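Local coordinates for protein amidase, hydantoinase/carbamoylase family (Burkholderia ambifaria, PDB 5TP4) that probably hydrolyses N-carbamoyl-L-amino acids as a zinc-dependent amidase of the peptidase M20 family, at residues L43-D46 against D47-G50; E14-G17 against A18-W21; G111-V114 against V115-N119. All coordinates share one frame; numbering follows the deposited sequence.

Contact 1: residues L43-D46 against D47-G50. With EDO (1,2-ethanediol), chain C.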
ATOM      1  N   LEU B  43      24.633  -7.980 -22.150  1.00 13.20           N
ATOM      2  CA  LEU B  43      26.078  -7.733 -22.200  1.00 12.02           C
ATOM      3  C   LEU B  43      26.858  -8.332 -21.035  1.00 17.80           C
ATOM      4  O   LEU B  43      28.039  -8.006 -20.869  1.00 20.77           O
ATOM      5  CB  LEU B  43      26.390  -6.230 -22.321  1.00 12.31           C
ATOM      6  CG  LEU B  43      25.587  -5.605 -23.479  1.00 13.44           C
ATOM      7  CD1 LEU B  43      25.932  -4.107 -23.645  1.00 14.22           C
ATOM      8  CD2 LEU B  43      25.801  -6.330 -24.810  1.00 13.29           C
ATOM      9  N   THR B  44      26.254  -9.217 -20.245  1.00 16.05           N
ATOM     10  CA  THR B  44      27.012 -10.027 -19.319  1.00 15.18           C
ATOM     11  C   THR B  44      27.642 -11.192 -20.069  1.00 14.87           C
ATOM     12  O   THR B  44      27.358 -11.417 -21.243  1.00 14.22           O
ATOM     13  CB  THR B  44      26.128 -10.559 -18.193  1.00 15.34           C
ATOM     14  OG1 THR B  44      25.080 -11.366 -18.752  1.00 17.47           O
ATOM     15  CG2 THR B  44      25.534  -9.406 -17.380  1.00 16.57           C
ATOM     16  N   ASP B  45      28.521 -11.923 -19.366  1.00 17.56           N
ATOM     17  CA  ASP B  45      29.150 -13.112 -19.946  1.00 20.78           C
ATOM     18  C   ASP B  45      28.117 -14.088 -20.509  1.00 18.36           C
ATOM     19  O   ASP B  45      28.293 -14.611 -21.614  1.00 14.39           O
ATOM     20  CB  ASP B  45      30.024 -13.819 -18.911  1.00 16.47           C
ATOM     21  CG  ASP B  45      31.336 -13.101 -18.640  1.00 24.26           C
ATOM     22  OD1 ASP B  45      31.739 -12.224 -19.432  1.00 26.94           O
ATOM     23  OD2 ASP B  45      31.988 -13.432 -17.627  1.00 29.30           O
ATOM     24  N   ASP B  46      27.016 -14.337 -19.781  1.00 18.08           N
ATOM     25  CA  ASP B  46      26.021 -15.273 -20.309  1.00 13.33           C
ATOM     26  C   ASP B  46      25.273 -14.717 -21.512  1.00 13.04           C
ATOM     27  O   ASP B  46      24.920 -15.487 -22.415  1.00 12.95           O
ATOM     28  CB  ASP B  46      25.042 -15.706 -19.210  1.00 15.95           C
ATOM     29  CG  ASP B  46      25.629 -16.797 -18.335  1.00 25.78           C
ATOM     30  OD1 ASP B  46      26.452 -17.596 -18.866  1.00 20.55           O
ATOM     31  OD2 ASP B  46      25.290 -16.861 -17.128  1.00 24.70           O
ATOM     32  N   ASP B  47      25.034 -13.394 -21.575  1.00 15.50           N
ATOM     33  CA  ASP B  47      24.523 -12.817 -22.823  1.00 14.86           C
ATOM     34  C   ASP B  47      25.506 -13.041 -23.969  1.00 10.70           C
ATOM     35  O   ASP B  47      25.114 -13.473 -25.058  1.00 10.10           O
ATOM     36  CB  ASP B  47      24.230 -11.321 -22.641  1.00 12.53           C
ATOM     37  CG  ASP B  47      23.449 -10.701 -23.818  1.00 14.19           C
ATOM     38  OD1 ASP B  47      22.520 -11.336 -24.373  1.00 14.69           O
ATOM     39  OD2 ASP B  47      23.758  -9.520 -24.174  1.00 13.80           O
ATOM     40  N   ARG B  48      26.806 -12.816 -23.724  1.00 12.93           N
ATOM     41  CA  ARG B  48      27.788 -13.058 -24.773  1.00 11.39           C
ATOM     42  C   ARG B  48      27.780 -14.521 -25.210  1.00 11.31           C
ATOM     43  O   ARG B  48      27.907 -14.818 -26.405  1.00 12.75           O
ATOM     44  CB  ARG B  48      29.174 -12.623 -24.281  1.00 14.62           C
ATOM     45  CG  ARG B  48      30.300 -12.813 -25.272  1.00 18.34           C
ATOM     46  CD  ARG B  48      31.126 -14.020 -24.922  1.00 19.34           C
ATOM     47  NE  ARG B  48      31.685 -13.948 -23.565  1.00 20.90           N
ATOM     48  CZ  ARG B  48      32.176 -14.995 -22.916  1.00 22.55           C
ATOM     49  NH1 ARG B  48      32.195 -16.183 -23.496  1.00 22.86           N
ATOM     50  NH2 ARG B  48      32.652 -14.859 -21.686  1.00 21.62           N
ATOM     51  N   ARG B  49      27.625 -15.459 -24.260  1.00 11.76           N
ATOM     52  CA  ARG B  49      27.618 -16.875 -24.631  1.00 12.25           C
ATOM     53  C   ARG B  49      26.415 -17.204 -25.497  1.00 12.85           C
ATOM     54  O   ARG B  49      26.526 -17.996 -26.438  1.00 17.06           O
ATOM     55  CB  ARG B  49      27.652 -17.776 -23.373  1.00 12.51           C
ATOM     56  CG  ARG B  49      28.970 -17.681 -22.606  1.00 13.57           C
ATOM     57  CD  ARG B  49      28.959 -18.359 -21.238  1.00 14.43           C
ATOM     58  NE  ARG B  49      30.240 -18.103 -20.587  1.00 15.50           N
ATOM     59  CZ  ARG B  49      30.371 -17.568 -19.383  1.00 19.90           C
ATOM     60  NH1 ARG B  49      29.274 -17.271 -18.682  1.00 22.29           N
ATOM     61  NH2 ARG B  49      31.583 -17.344 -18.881  1.00 18.59           N
ATOM     62  N   GLY B  50      25.264 -16.585 -25.213  1.00 10.39           N
ATOM     63  CA  GLY B  50      24.082 -16.810 -26.043  1.00 10.29           C
ATOM     64  C   GLY B  50      24.219 -16.183 -27.418  1.00 11.72           C
ATOM     65  O   GLY B  50      23.865 -16.797 -28.431  1.00 10.84           O
TER
HETATM   66  C1  EDO C 508      26.262 -20.796 -19.128  1.00 36.90           C
HETATM   67  O1  EDO C 508      27.226 -20.320 -18.179  1.00 45.32           O
HETATM   68  C2  EDO C 508      25.363 -21.834 -18.465  1.00 26.14           C
HETATM   69  O2  EDO C 508      24.773 -21.225 -17.319  1.00 29.64           O
HETATM   70  O   HOH W   1      31.868 -11.411 -22.260  1.00 29.83           O
HETATM   71  O   HOH W   2      31.385 -15.413 -16.230  1.00 38.68           O
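Asp47 reaches back to the residue four before it: its OD2 accepts from Leu43 N at 2.7 Å, and the bond is almost straight, 173° at the hydrogen. Having CG anti to the backbone N (chi1 -169°) carries the carboxylate outward to the chain just before the helix, beside Leu43, where the same OD2 also forms a salt bridge to Arg51 NE. Asp46 OD1 receives Arg49 NH1 at 2.8 Å; the nitrogen stands above the carboxylate plane, while the oxygen lies almost exactly in the guanidinium plane. A 1,2-ethanediol, probably left over from crystallisation, donates a hydrogen bond from its O1 to that same OD1. The long salt bridge from Asp45 OD1 to Arg48 NH2, 3.6 Å, is backed by a water joining OD1 to Arg48 NE. Asp45 CB packs over one face of the Arg49 guanidinium, 3.5 Å from Arg49 NH1. Thr44 OG1 is hydrogen-bonded to Leu41 O and takes a weak bond from Asp47 N at 3.5 Å. Leu43 turns its side chain to Leu172, Ala175 and Leu176 of helix 172-179. Thr44 as N-cap, with Asp47 returning a side-chain bond to the amide of Leu43 instead of Thr44, makes this a capped helix N-terminus, that of helix 45-60.

Contact 2: residues E14-G17 against A18-W21. With EDO (1,2-ethanediol), chain V.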
ATOM      1  N   GLU B  14       6.929 -25.726 -45.048  1.00 13.08           N
ATOM      2  CA  GLU B  14       6.959 -25.839 -43.594  1.00 12.28           C
ATOM      3  C   GLU B  14       8.384 -25.914 -43.063  1.00 10.20           C
ATOM      4  O   GLU B  14       9.309 -26.346 -43.761  1.00 14.27           O
ATOM      5  CB  GLU B  14       6.212 -27.082 -43.129  1.00 13.96           C
ATOM      6  CG  GLU B  14       4.747 -27.028 -43.418  1.00 17.37           C
ATOM      7  CD  GLU B  14       3.986 -28.178 -42.795  1.00 32.73           C
ATOM      8  OE1 GLU B  14       4.619 -29.035 -42.148  1.00 31.27           O
ATOM      9  OE2 GLU B  14       2.747 -28.212 -42.954  1.00 36.29           O
ATOM     10  N   ILE B  15       8.551 -25.509 -41.797  1.00  9.45           N
ATOM     11  CA  ILE B  15       9.845 -25.638 -41.121  1.00 13.46           C
ATOM     12  C   ILE B  15      10.054 -27.031 -40.533  1.00 12.82           C
ATOM     13  O   ILE B  15       9.177 -27.910 -40.600  1.00 13.36           O
ATOM     14  CB  ILE B  15       9.988 -24.595 -40.005  1.00  9.56           C
ATOM     15  CG1 ILE B  15       8.968 -24.892 -38.888  1.00 11.76           C
ATOM     16  CG2 ILE B  15       9.834 -23.176 -40.611  1.00 14.26           C
ATOM     17  CD1 ILE B  15       9.479 -24.497 -37.505  1.00 10.69           C
ATOM     18  N   ASP B  16      11.228 -27.227 -39.935  1.00 12.31           N
ATOM     19  CA  ASP B  16      11.545 -28.428 -39.166  1.00 11.72           C
ATOM     20  C   ASP B  16      11.256 -28.085 -37.710  1.00 12.14           C
ATOM     21  O   ASP B  16      12.087 -27.494 -37.024  1.00 12.56           O
ATOM     22  CB  ASP B  16      12.999 -28.835 -39.381  1.00 14.11           C
ATOM     23  CG  ASP B  16      13.339 -30.164 -38.723  1.00 15.72           C
ATOM     24  OD1 ASP B  16      12.691 -30.552 -37.711  1.00 16.38           O
ATOM     25  OD2 ASP B  16      14.277 -30.809 -39.209  1.00 20.13           O
ATOM     26  N   GLY B  17      10.067 -28.446 -37.235  1.00 11.88           N
ATOM     27  CA  GLY B  17       9.653 -27.968 -35.927  1.00 13.19           C
ATOM     28  C   GLY B  17      10.474 -28.580 -34.813  1.00 12.93           C
ATOM     29  O   GLY B  17      10.792 -27.908 -33.831  1.00 11.78           O
ATOM     30  N   ALA B  18      10.859 -29.855 -34.962  1.00 10.71           N
ATOM     31  CA  ALA B  18      11.704 -30.493 -33.955  1.00 11.93           C
ATOM     32  C   ALA B  18      13.078 -29.831 -33.877  1.00 12.42           C
ATOM     33  O   ALA B  18      13.662 -29.708 -32.786  1.00 13.19           O
ATOM     34  CB  ALA B  18      11.838 -31.983 -34.276  1.00 13.04           C
ATOM     35  N   ARG B  19      13.631 -29.433 -35.030  1.00 10.35           N
ATOM     36  CA  ARG B  19      14.929 -28.782 -35.051  1.00 14.12           C
ATOM     37  C   ARG B  19      14.864 -27.447 -34.327  1.00 15.04           C
ATOM     38  O   ARG B  19      15.753 -27.114 -33.539  1.00 11.05           O
ATOM     39  CB  ARG B  19      15.407 -28.601 -36.504  1.00 11.00           C
ATOM     40  CG  ARG B  19      16.827 -27.983 -36.632  1.00 12.80           C
ATOM     41  CD  ARG B  19      17.287 -28.061 -38.084  1.00 12.63           C
ATOM     42  NE  ARG B  19      16.361 -27.343 -38.978  1.00 12.77           N
ATOM     43  CZ  ARG B  19      16.334 -27.497 -40.302  1.00 17.92           C
ATOM     44  NH1 ARG B  19      17.195 -28.339 -40.885  1.00 15.89           N
ATOM     45  NH2 ARG B  19      15.460 -26.809 -41.045  1.00 13.04           N
ATOM     46  N   LEU B  20      13.786 -26.696 -34.540  1.00 11.53           N
ATOM     47  CA  LEU B  20      13.618 -25.421 -33.842  1.00  9.96           C
ATOM     48  C   LEU B  20      13.451 -25.645 -32.336  1.00 11.38           C
ATOM     49  O   LEU B  20      14.043 -24.920 -31.525  1.00 11.90           O
ATOM     50  CB  LEU B  20      12.420 -24.664 -34.438  1.00  7.98           C
ATOM     51  CG  LEU B  20      11.942 -23.389 -33.718  1.00 10.01           C
ATOM     52  CD1 LEU B  20      13.056 -22.382 -33.460  1.00 12.90           C
ATOM     53  CD2 LEU B  20      10.851 -22.707 -34.506  1.00  8.18           C
ATOM     54  N   TRP B  21      12.678 -26.666 -31.946  1.00 11.76           N
ATOM     55  CA  TRP B  21      12.480 -26.948 -30.524  1.00  9.54           C
ATOM     56  C   TRP B  21      13.799 -27.302 -29.851  1.00 12.51           C
ATOM     57  O   TRP B  21      14.076 -26.841 -28.740  1.00 11.56           O
ATOM     58  CB  TRP B  21      11.445 -28.071 -30.357  1.00 10.07           C
ATOM     59  CG  TRP B  21      11.089 -28.376 -28.931  1.00 15.45           C
ATOM     60  CD1 TRP B  21      11.594 -29.376 -28.146  1.00 15.19           C
ATOM     61  CD2 TRP B  21      10.128 -27.674 -28.125  1.00 15.61           C
ATOM     62  NE1 TRP B  21      11.011 -29.331 -26.902  1.00 15.75           N
ATOM     63  CE2 TRP B  21      10.119 -28.289 -26.862  1.00 15.79           C
ATOM     64  CE3 TRP B  21       9.306 -26.555 -28.345  1.00 15.54           C
ATOM     65  CZ2 TRP B  21       9.277 -27.863 -25.829  1.00 19.73           C
ATOM     66  CZ3 TRP B  21       8.482 -26.121 -27.311  1.00 13.91           C
ATOM     67  CH2 TRP B  21       8.476 -26.776 -26.070  1.00 15.21           C
TER
HETATM   68  C1  EDO V 507      12.475 -24.547 -24.537  1.00 33.31           C
HETATM   69  O1  EDO V 507      12.212 -25.196 -23.285  1.00 37.11           O
HETATM   70  C2  EDO V 507      11.885 -25.368 -25.683  1.00 35.91           C
HETATM   71  O2  EDO V 507      12.729 -26.491 -25.962  1.00 32.87           O
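This is a local contact at the start of helix 17-28, on the protein surface, where the loop 14-16 turns into the first helical residues. Asp16 carries it. Its OD1 accepts from Arg19 N at 3.1 Å, the amide standing above the carboxylate plane, and its backbone O takes Leu20 N, also at 3.1 Å. The carboxylate is brought over the first turn by a chi1 of -174°, which sets CG opposite the backbone N. Asp16 CB then lies against one face of the Arg19 guanidinium, toward its rim, 3.6 Å from Arg19 NH2. Although the charges are near, no N-H of that group points at Asp16 OD2; the guanidinium is instead held by salt bridges to Asp120 and Glu113. On the inner side Ile15 CD1 meets Leu20 CD2 at 3.8 Å, and both side chains rest on Thr405 of helix 398-416. Trp21 N closes the next turn on Gly17 O at 2.9 Å. A 1,2-ethanediol sits over the indole face, its O2 above the ring centre at 3.3 Å from Trp21 CE2 and donating to Trp21 O. An aspartate whose side chain accepts from the amide three residues ahead is the classic N-cap of an alpha-helix.

Contact 3: residues G111-V114 against V115-N119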
ATOM      1  N   GLY B 111      13.775 -17.009 -36.673  1.00  9.05           N
ATOM      2  CA  GLY B 111      14.486 -16.526 -37.843  1.00 13.52           C
ATOM      3  C   GLY B 111      15.548 -17.501 -38.311  1.00 10.13           C
ATOM      4  O   GLY B 111      15.687 -17.754 -39.512  1.00  8.45           O
ATOM      5  N   LEU B 112      16.321 -18.055 -37.377  1.00  8.59           N
ATOM      6  CA  LEU B 112      17.326 -19.037 -37.778  1.00 11.07           C
ATOM      7  C   LEU B 112      16.669 -20.239 -38.444  1.00  9.45           C
ATOM      8  O   LEU B 112      17.163 -20.754 -39.451  1.00 10.02           O
ATOM      9  CB  LEU B 112      18.151 -19.472 -36.563  1.00  7.64           C
ATOM     10  CG  LEU B 112      19.154 -20.614 -36.795  1.00  9.01           C
ATOM     11  CD1 LEU B 112      20.268 -20.221 -37.780  1.00 12.12           C
ATOM     12  CD2 LEU B 112      19.764 -21.010 -35.434  1.00 10.84           C
ATOM     13  N   GLU B 113      15.544 -20.706 -37.902  1.00  7.52           N
ATOM     14  CA  GLU B 113      14.927 -21.872 -38.518  1.00 11.79           C
ATOM     15  C   GLU B 113      14.376 -21.523 -39.898  1.00 12.92           C
ATOM     16  O   GLU B 113      14.417 -22.354 -40.808  1.00 11.68           O
ATOM     17  CB  GLU B 113      13.844 -22.456 -37.596  1.00 10.32           C
ATOM     18  CG  GLU B 113      12.966 -23.566 -38.228  1.00 10.93           C
ATOM     19  CD  GLU B 113      13.779 -24.753 -38.730  1.00 14.29           C
ATOM     20  OE1 GLU B 113      14.828 -25.060 -38.116  1.00 15.29           O
ATOM     21  OE2 GLU B 113      13.356 -25.382 -39.744  1.00 11.78           O
ATOM     22  N   VAL B 114      13.860 -20.300 -40.075  1.00  7.05           N
ATOM     23  CA  VAL B 114      13.477 -19.852 -41.411  1.00  9.06           C
ATOM     24  C   VAL B 114      14.632 -20.028 -42.389  1.00  9.87           C
ATOM     25  O   VAL B 114      14.472 -20.587 -43.480  1.00  9.58           O
ATOM     26  CB  VAL B 114      12.989 -18.393 -41.366  1.00 11.89           C
ATOM     27  CG1 VAL B 114      12.901 -17.803 -42.776  1.00 10.47           C
ATOM     28  CG2 VAL B 114      11.614 -18.359 -40.697  1.00  8.48           C
ATOM     29  N   VAL B 115      15.816 -19.575 -42.005  1.00 10.61           N
ATOM     30  CA  VAL B 115      16.963 -19.689 -42.896  1.00 10.24           C
ATOM     31  C   VAL B 115      17.337 -21.153 -43.117  1.00 10.84           C
ATOM     32  O   VAL B 115      17.607 -21.566 -44.251  1.00 14.74           O
ATOM     33  CB  VAL B 115      18.135 -18.875 -42.347  1.00  9.78           C
ATOM     34  CG1 VAL B 115      19.453 -19.210 -43.122  1.00 10.62           C
ATOM     35  CG2 VAL B 115      17.800 -17.369 -42.478  1.00 10.57           C
ATOM     36  N   ARG B 116      17.342 -21.962 -42.057  1.00  9.92           N
ATOM     37  CA  ARG B 116      17.710 -23.367 -42.219  1.00 10.02           C
ATOM     38  C   ARG B 116      16.737 -24.073 -43.147  1.00 10.31           C
ATOM     39  O   ARG B 116      17.134 -24.920 -43.959  1.00 10.88           O
ATOM     40  CB  ARG B 116      17.733 -24.079 -40.867  1.00 11.54           C
ATOM     41  CG  ARG B 116      18.884 -23.643 -39.972  1.00 10.12           C
ATOM     42  CD  ARG B 116      18.718 -24.244 -38.558  1.00 11.72           C
ATOM     43  NE  ARG B 116      19.970 -24.159 -37.807  1.00 10.46           N
ATOM     44  CZ  ARG B 116      20.111 -24.623 -36.569  1.00 15.56           C
ATOM     45  NH1 ARG B 116      19.058 -25.153 -35.942  1.00 15.45           N
ATOM     46  NH2 ARG B 116      21.298 -24.567 -35.964  1.00 18.85           N
ATOM     47  N   THR B 117      15.460 -23.708 -43.057  1.00 10.37           N
ATOM     48  CA  THR B 117      14.458 -24.256 -43.966  1.00 10.40           C
ATOM     49  C   THR B 117      14.684 -23.792 -45.407  1.00 10.33           C
ATOM     50  O   THR B 117      14.635 -24.608 -46.339  1.00 12.29           O
ATOM     51  CB  THR B 117      13.060 -23.900 -43.436  1.00 11.84           C
ATOM     52  OG1 THR B 117      12.769 -24.784 -42.328  1.00 10.80           O
ATOM     53  CG2 THR B 117      11.989 -24.052 -44.514  1.00 13.68           C
ATOM     54  N   LEU B 118      14.982 -22.510 -45.615  1.00 10.60           N
ATOM     55  CA  LEU B 118      15.288 -22.049 -46.968  1.00  9.60           C
ATOM     56  C   LEU B 118      16.516 -22.754 -47.533  1.00 11.59           C
ATOM     57  O   LEU B 118      16.547 -23.088 -48.719  1.00 15.24           O
ATOM     58  CB  LEU B 118      15.498 -20.535 -46.976  1.00 11.28           C
ATOM     59  CG  LEU B 118      14.258 -19.728 -46.582  1.00 14.80           C
ATOM     60  CD1 LEU B 118      14.562 -18.259 -46.662  1.00 13.51           C
ATOM     61  CD2 LEU B 118      13.015 -20.084 -47.465  1.00 15.10           C
ATOM     62  N   ASN B 119      17.531 -22.990 -46.693  1.00 12.64           N
ATOM     63  CA  ASN B 119      18.711 -23.738 -47.120  1.00 11.67           C
ATOM     64  C   ASN B 119      18.341 -25.154 -47.533  1.00 11.05           C
ATOM     65  O   ASN B 119      18.777 -25.638 -48.586  1.00 11.80           O
ATOM     66  CB  ASN B 119      19.766 -23.783 -46.011  1.00 15.06           C
ATOM     67  CG  ASN B 119      20.429 -22.457 -45.770  1.00 16.98           C
ATOM     68  OD1 ASN B 119      20.280 -21.509 -46.554  1.00 14.92           O
ATOM     69  ND2 ASN B 119      21.165 -22.366 -44.657  1.00 12.82           N
TER
HETATM   70  O   HOH W   3      16.363 -24.539 -36.055  1.00 13.06           O
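Two successive turns of helix 105-121 meet here, inside the M20 peptidase family region, and the side chains touch at i to i+4 spacing along a mostly buried helix. The backbone bonds are regular, with Arg116 N on Leu112 O and Leu118 N on Val114 O, each at 2.9 Å. Among the side chains the direct polar link is from Thr117 OG1, which donates to Glu113 OE2 at 2.7 Å and comes from above the carboxylate plane. Glu113 gets there by bending at chi2 (58°), which folds its carboxylate along the helix surface toward the following turn. The same OE2 also takes Asp16 N and forms a salt bridge with Arg19 NH2, both at the start of helix 17-28. Glu113 OE1 lies too far from the Arg116 guanidinium for direct pairing, and a water spans the gap, donating to OE1 at 2.6 Å and accepting from Arg116 NH1 at 2.8 Å. Arg116 is extended from CG to NE and runs back over Leu112. Leu112 CD2 is centred beneath one guanidinium face, 3.8 Å from Arg116 CZ, and the cation also makes a cation-pi contact with Trp57. Elsewhere on the helix Val114 CG1 and Leu118 CD1 approach loosely at 4.3 Å, both packing on Leu409 of helix 398-416, while Val115 turns to Ile131 of strand 129-133. The chemistry points to a buried carboxylate whose charge is met from several sides: three donors converge on OE2 and a water serves OE1. Such surroundings would probably stabilise the ionised form of Glu113 and fix the rotation of its carboxylate, while apolar carbon and an aromatic ring hold the Arg116 cation in place.

Along the chain the order is contact 2, contact 1, contact 3. Contacts 2 and 1 mark the starts of two successive helices, 17-28 and 45-60, yet their centres are 25 Å apart. Contact 3 lies within helix 105-121, with its centre only 9 Å from that of contact 2. Those two touch directly, so the N-terminal cap of helix 17-28 is docked on helix 105-121, and both pack against helix 398-416, drawing together early and late parts of the chain. Contact 1 stands apart, its nearest atoms about 9 Å from contact 3. It is also the one near the metal centre: the Asp47 side chain is about 8 Å from that of zinc-binding His92.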